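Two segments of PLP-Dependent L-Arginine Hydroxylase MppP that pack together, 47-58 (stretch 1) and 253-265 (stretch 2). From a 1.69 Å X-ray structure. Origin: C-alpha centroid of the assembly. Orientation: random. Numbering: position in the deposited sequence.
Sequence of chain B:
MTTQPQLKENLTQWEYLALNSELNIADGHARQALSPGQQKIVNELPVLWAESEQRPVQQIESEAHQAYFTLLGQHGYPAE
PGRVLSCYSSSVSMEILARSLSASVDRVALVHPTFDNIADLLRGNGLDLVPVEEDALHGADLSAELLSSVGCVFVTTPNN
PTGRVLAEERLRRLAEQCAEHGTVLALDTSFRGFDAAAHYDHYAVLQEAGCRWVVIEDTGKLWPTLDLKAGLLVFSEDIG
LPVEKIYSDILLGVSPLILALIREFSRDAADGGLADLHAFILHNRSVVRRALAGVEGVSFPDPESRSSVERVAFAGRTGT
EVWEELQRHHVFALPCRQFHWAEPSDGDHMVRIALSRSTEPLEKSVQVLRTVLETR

Stretch 1, residues 47-58: VLWAESEQRPVQ
Stretch 2 (253-265) GVSPLILALIREF

Two like-charged arginines bring their guanidinium ends close together here, Arg55 NH1 3.6 Å from Arg263 NH1, and the Glu51 carboxylate bonds to both. Glu51, with chi1 and chi2 both t and chi3 near -7°, reaches out from its helix and offers both oxygens to Arg263: Arg263 NH2 donates to Glu51 OE1 at 2.8 Å (169°), and Arg263 NH1 to Glu51 OE2 at 2.8 Å (157°). Arg55 NH1 donates to that same Glu51 OE2, also at 2.8 Å. Arg263 (t, t, p, chi4 -158°) is held from within its own helix too, Arg263 NE lying 2.9 Å from Glu264 OE2 in a second salt bridge, so this buried guanidinium sits between two acids.

The frame is a pair of helices, 47-54 and 256-265, whose axes approach to 9.0 Å with N-to-C directions 123° apart. Register is set by Ser52 and Pro256, their CA atoms 5.4 Å apart. The side chains touch there, Ser52 CB 3.7 Å from Pro256 CB. Ser52 (chi1 m) turns its hydroxyl back on its own helix, Ser52 OG donating to Leu48 O at 2.9 Å, which satisfies a buried polar group without a partner across the contact. The start of the second helix is capped by Ser255 (chi1 t), whose OG accepts from Leu257 N at 3.1 Å; Pro256 suits the first turn, where its missing amide hydrogen costs no helical bond.

Leu48 (m, t) is the knob of the packing, set among Leu257, Ala260, Leu261 and Glu264. Leu48 CB lies 3.8 Å from Leu257 CD1, Leu48 CD1 4.1 Å from Leu261 CD2 and Leu48 CD2 4.3 Å from Ala260 CB. Leu48 CD2 also lies 3.7 Å from Arg263 NH2, at the guanidinium edge, joining the apolar patch to the charged one. Leu257 (t, p) starts sideways, but its end comes nearer the first helix, and its CD2 meets Trp49 CE3 obliquely at 3.8 Å. Trp49 has chi1 t and chi2 -69°.

After Gln54 the chain leaves the helix at Arg55 (phi/psi -106/155; rotamer m, t, p, chi4 -156°), continues extended through Pro56 (-64/135), the N-cap of the next helix, and returns to helical angles at Val57. Val57 (chi1 p) points back toward the second stretch, Val57 CG2 lying 4.0 Å from Pro256 CB and 4.1 Å from Leu259 CD1. In all, 561 Å² is buried, a largely apolar packing with a charge network alongside, in which Glu51 is shared by two arginines.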

# COMPACT_ATOMS: atom_id res chain seq x y z
N VAL B 47 3.32 21.94 11.27
CA VAL B 47 4.76 22.16 11.32
C VAL B 47 5.51 20.99 10.69
O VAL B 47 6.49 21.17 9.95
CB VAL B 47 5.20 22.38 12.78
CG1 VAL B 47 6.72 22.58 12.86
CG2 VAL B 47 4.47 23.55 13.40
N LEU B 48 5.08 19.78 11.00
CA LEU B 48 5.67 18.60 10.39
C LEU B 48 5.45 18.59 8.88
O LEU B 48 6.31 18.12 8.13
CB LEU B 48 5.09 17.34 11.01
CG LEU B 48 5.38 17.14 12.51
CD1 LEU B 48 4.58 15.96 13.04
CD2 LEU B 48 6.86 16.90 12.75
N TRP B 49 4.30 19.10 8.42
CA TRP B 49 4.06 19.21 6.98
C TRP B 49 5.08 20.14 6.33
O TRP B 49 5.73 19.79 5.34
CB TRP B 49 2.64 19.72 6.73
CG TRP B 49 2.23 19.64 5.27
CD1 TRP B 49 2.74 20.39 4.25
CD2 TRP B 49 1.25 18.78 4.68
NE1 TRP B 49 2.14 20.06 3.07
CE2 TRP B 49 1.23 19.06 3.30
CE3 TRP B 49 0.39 17.79 5.17
CZ2 TRP B 49 0.38 18.40 2.41
CZ3 TRP B 49 -0.44 17.12 4.27
CH2 TRP B 49 -0.45 17.44 2.92
N ALA B 50 5.25 21.33 6.91
CA ALA B 50 6.25 22.26 6.39
C ALA B 50 7.65 21.66 6.42
O ALA B 50 8.42 21.85 5.47
CB ALA B 50 6.19 23.55 7.21
N GLU B 51 8.00 20.95 7.49
CA GLU B 51 9.30 20.27 7.54
C GLU B 51 9.44 19.28 6.38
O GLU B 51 10.48 19.24 5.70
CB GLU B 51 9.47 19.54 8.87
CG GLU B 51 10.83 18.82 8.98
CD GLU B 51 10.97 17.91 10.18
OE1 GLU B 51 10.06 17.88 11.04
OE2 GLU B 51 11.98 17.18 10.24
N SER B 52 8.40 18.49 6.15
CA SER B 52 8.39 17.51 5.07
C SER B 52 8.49 18.13 3.68
O SER B 52 9.02 17.51 2.75
CB SER B 52 7.12 16.67 5.17
OG SER B 52 7.11 15.94 6.37
N GLU B 53 7.96 19.35 3.50
CA GLU B 53 8.14 20.06 2.24
C GLU B 53 9.56 20.57 2.06
O GLU B 53 10.01 20.77 0.93
CB GLU B 53 7.19 21.26 2.18
CG GLU B 53 5.73 20.92 1.89
CD GLU B 53 4.82 22.14 2.02
OE1 GLU B 53 5.10 22.99 2.89
OE2 GLU B 53 3.84 22.24 1.27
N GLN B 54 10.26 20.83 3.15
CA GLN B 54 11.50 21.58 3.09
C GLN B 54 12.76 20.73 3.20
O GLN B 54 13.83 21.18 2.77
CB GLN B 54 11.52 22.63 4.20
CG GLN B 54 10.46 23.72 4.04
CD GLN B 54 10.25 24.55 5.30
OE1 GLN B 54 10.94 24.36 6.30
NE2 GLN B 54 9.28 25.46 5.25
N ARG B 55 12.68 19.54 3.77
CA ARG B 55 13.86 18.73 3.96
C ARG B 55 13.89 17.56 2.99
O ARG B 55 12.84 17.11 2.51
CB ARG B 55 13.92 18.18 5.39
CG ARG B 55 14.04 19.23 6.46
CD ARG B 55 14.14 18.59 7.83
NE ARG B 55 15.42 17.90 8.00
CZ ARG B 55 15.62 16.90 8.85
NH1 ARG B 55 14.64 16.46 9.61
NH2 ARG B 55 16.82 16.35 8.93
N PRO B 56 15.07 17.04 2.67
CA PRO B 56 15.15 15.82 1.86
C PRO B 56 14.52 14.66 2.60
O PRO B 56 14.79 14.43 3.78
CB PRO B 56 16.66 15.61 1.68
CG PRO B 56 17.32 16.87 2.15
CD PRO B 56 16.40 17.47 3.15
N VAL B 57 13.72 13.88 1.87
CA VAL B 57 13.00 12.79 2.50
C VAL B 57 13.97 11.78 3.11
O VAL B 57 13.65 11.15 4.13
CB VAL B 57 12.04 12.14 1.48
CG1 VAL B 57 12.81 11.60 0.27
CG2 VAL B 57 11.19 11.06 2.14
N GLN B 58 15.17 11.63 2.52
CA GLN B 58 16.13 10.65 3.03
C GLN B 58 16.56 10.96 4.46
O GLN B 58 16.83 10.05 5.25
CB GLN B 58 17.36 10.61 2.11
CG GLN B 58 18.57 9.85 2.69
CD GLN B 58 18.32 8.36 2.76
OE1 GLN B 58 18.17 7.78 3.84
NE2 GLN B 58 18.29 7.72 1.59
N GLY B 253 8.52 5.30 -2.50
CA GLY B 253 8.81 5.54 -1.10
C GLY B 253 7.52 5.94 -0.43
O GLY B 253 6.47 5.98 -1.06
N VAL B 254 7.60 6.20 0.87
CA VAL B 254 6.42 6.58 1.62
C VAL B 254 6.44 8.08 1.87
O VAL B 254 7.44 8.75 1.64
CB VAL B 254 6.29 5.80 2.94
CG1 VAL B 254 6.19 4.29 2.65
CG2 VAL B 254 7.44 6.10 3.85
N SER B 255 5.32 8.60 2.35
CA SER B 255 5.20 10.03 2.55
C SER B 255 6.19 10.51 3.60
O SER B 255 6.29 9.90 4.68
CB SER B 255 3.78 10.37 3.01
OG SER B 255 3.72 11.71 3.49
N PRO B 256 6.90 11.62 3.36
CA PRO B 256 7.74 12.18 4.42
C PRO B 256 6.95 12.54 5.67
O PRO B 256 7.51 12.49 6.78
CB PRO B 256 8.35 13.43 3.77
CG PRO B 256 7.47 13.77 2.65
CD PRO B 256 6.94 12.45 2.15
N LEU B 257 5.67 12.91 5.54
CA LEU B 257 4.89 13.25 6.72
C LEU B 257 4.69 12.03 7.61
O LEU B 257 4.72 12.14 8.84
CB LEU B 257 3.54 13.84 6.32
CG LEU B 257 2.73 14.36 7.52
CD1 LEU B 257 3.34 15.64 8.04
CD2 LEU B 257 1.28 14.62 7.15
N ILE B 258 4.46 10.86 7.01
CA ILE B 258 4.30 9.65 7.80
C ILE B 258 5.62 9.28 8.48
O ILE B 258 5.63 8.89 9.65
CB ILE B 258 3.77 8.51 6.91
CG1 ILE B 258 2.35 8.82 6.50
CG2 ILE B 258 3.86 7.15 7.62
CD1 ILE B 258 1.77 7.84 5.50
N LEU B 259 6.74 9.45 7.78
CA LEU B 259 8.03 9.17 8.40
C LEU B 259 8.30 10.13 9.54
O LEU B 259 8.81 9.75 10.60
CB LEU B 259 9.12 9.25 7.34
CG LEU B 259 9.06 8.17 6.26
CD1 LEU B 259 9.93 8.55 5.09
CD2 LEU B 259 9.46 6.83 6.85
N ALA B 260 7.94 11.40 9.34
CA ALA B 260 8.07 12.37 10.43
C ALA B 260 7.20 11.97 11.61
O ALA B 260 7.62 12.05 12.77
CB ALA B 260 7.70 13.77 9.94
N LEU B 261 5.98 11.51 11.34
CA LEU B 261 5.11 11.06 12.43
C LEU B 261 5.72 9.88 13.17
O LEU B 261 5.67 9.82 14.40
CB LEU B 261 3.72 10.72 11.89
CG LEU B 261 2.78 11.88 11.63
CD1 LEU B 261 1.55 11.39 10.90
CD2 LEU B 261 2.37 12.50 12.97
N ILE B 262 6.28 8.92 12.43
CA ILE B 262 6.90 7.76 13.07
C ILE B 262 8.05 8.21 13.95
O ILE B 262 8.25 7.70 15.07
CB ILE B 262 7.38 6.78 11.99
CG1 ILE B 262 6.17 6.13 11.32
CG2 ILE B 262 8.31 5.72 12.61
CD1 ILE B 262 6.53 5.36 10.06
N ARG B 263 8.84 9.16 13.46
CA ARG B 263 9.93 9.69 14.25
C ARG B 263 9.42 10.29 15.56
O ARG B 263 9.96 10.02 16.63
CB ARG B 263 10.68 10.75 13.44
CG ARG B 263 11.90 11.37 14.12
CD ARG B 263 12.36 12.56 13.32
NE ARG B 263 11.38 13.65 13.39
CZ ARG B 263 11.29 14.64 12.50
NH1 ARG B 263 12.12 14.71 11.48
NH2 ARG B 263 10.35 15.55 12.65
N GLU B 264 8.37 11.11 15.48
CA GLU B 264 7.87 11.80 16.68
C GLU B 264 7.21 10.83 17.65
O GLU B 264 7.42 10.92 18.86
CB GLU B 264 6.90 12.90 16.28
CG GLU B 264 7.54 13.99 15.45
CD GLU B 264 8.74 14.62 16.15
OE1 GLU B 264 8.63 14.97 17.35
OE2 GLU B 264 9.80 14.72 15.51
N PHE B 265 6.41 9.89 17.14
CA PHE B 265 5.77 8.92 18.03
C PHE B 265 6.82 8.02 18.69
O PHE B 265 6.68 7.64 19.86
CB PHE B 265 4.74 8.08 17.26
CG PHE B 265 3.34 8.68 17.28
CD1 PHE B 265 3.03 9.79 16.52
CD2 PHE B 265 2.37 8.14 18.10
CE1 PHE B 265 1.75 10.36 16.57
CE2 PHE B 265 1.08 8.70 18.16
CZ PHE B 265 0.78 9.80 17.40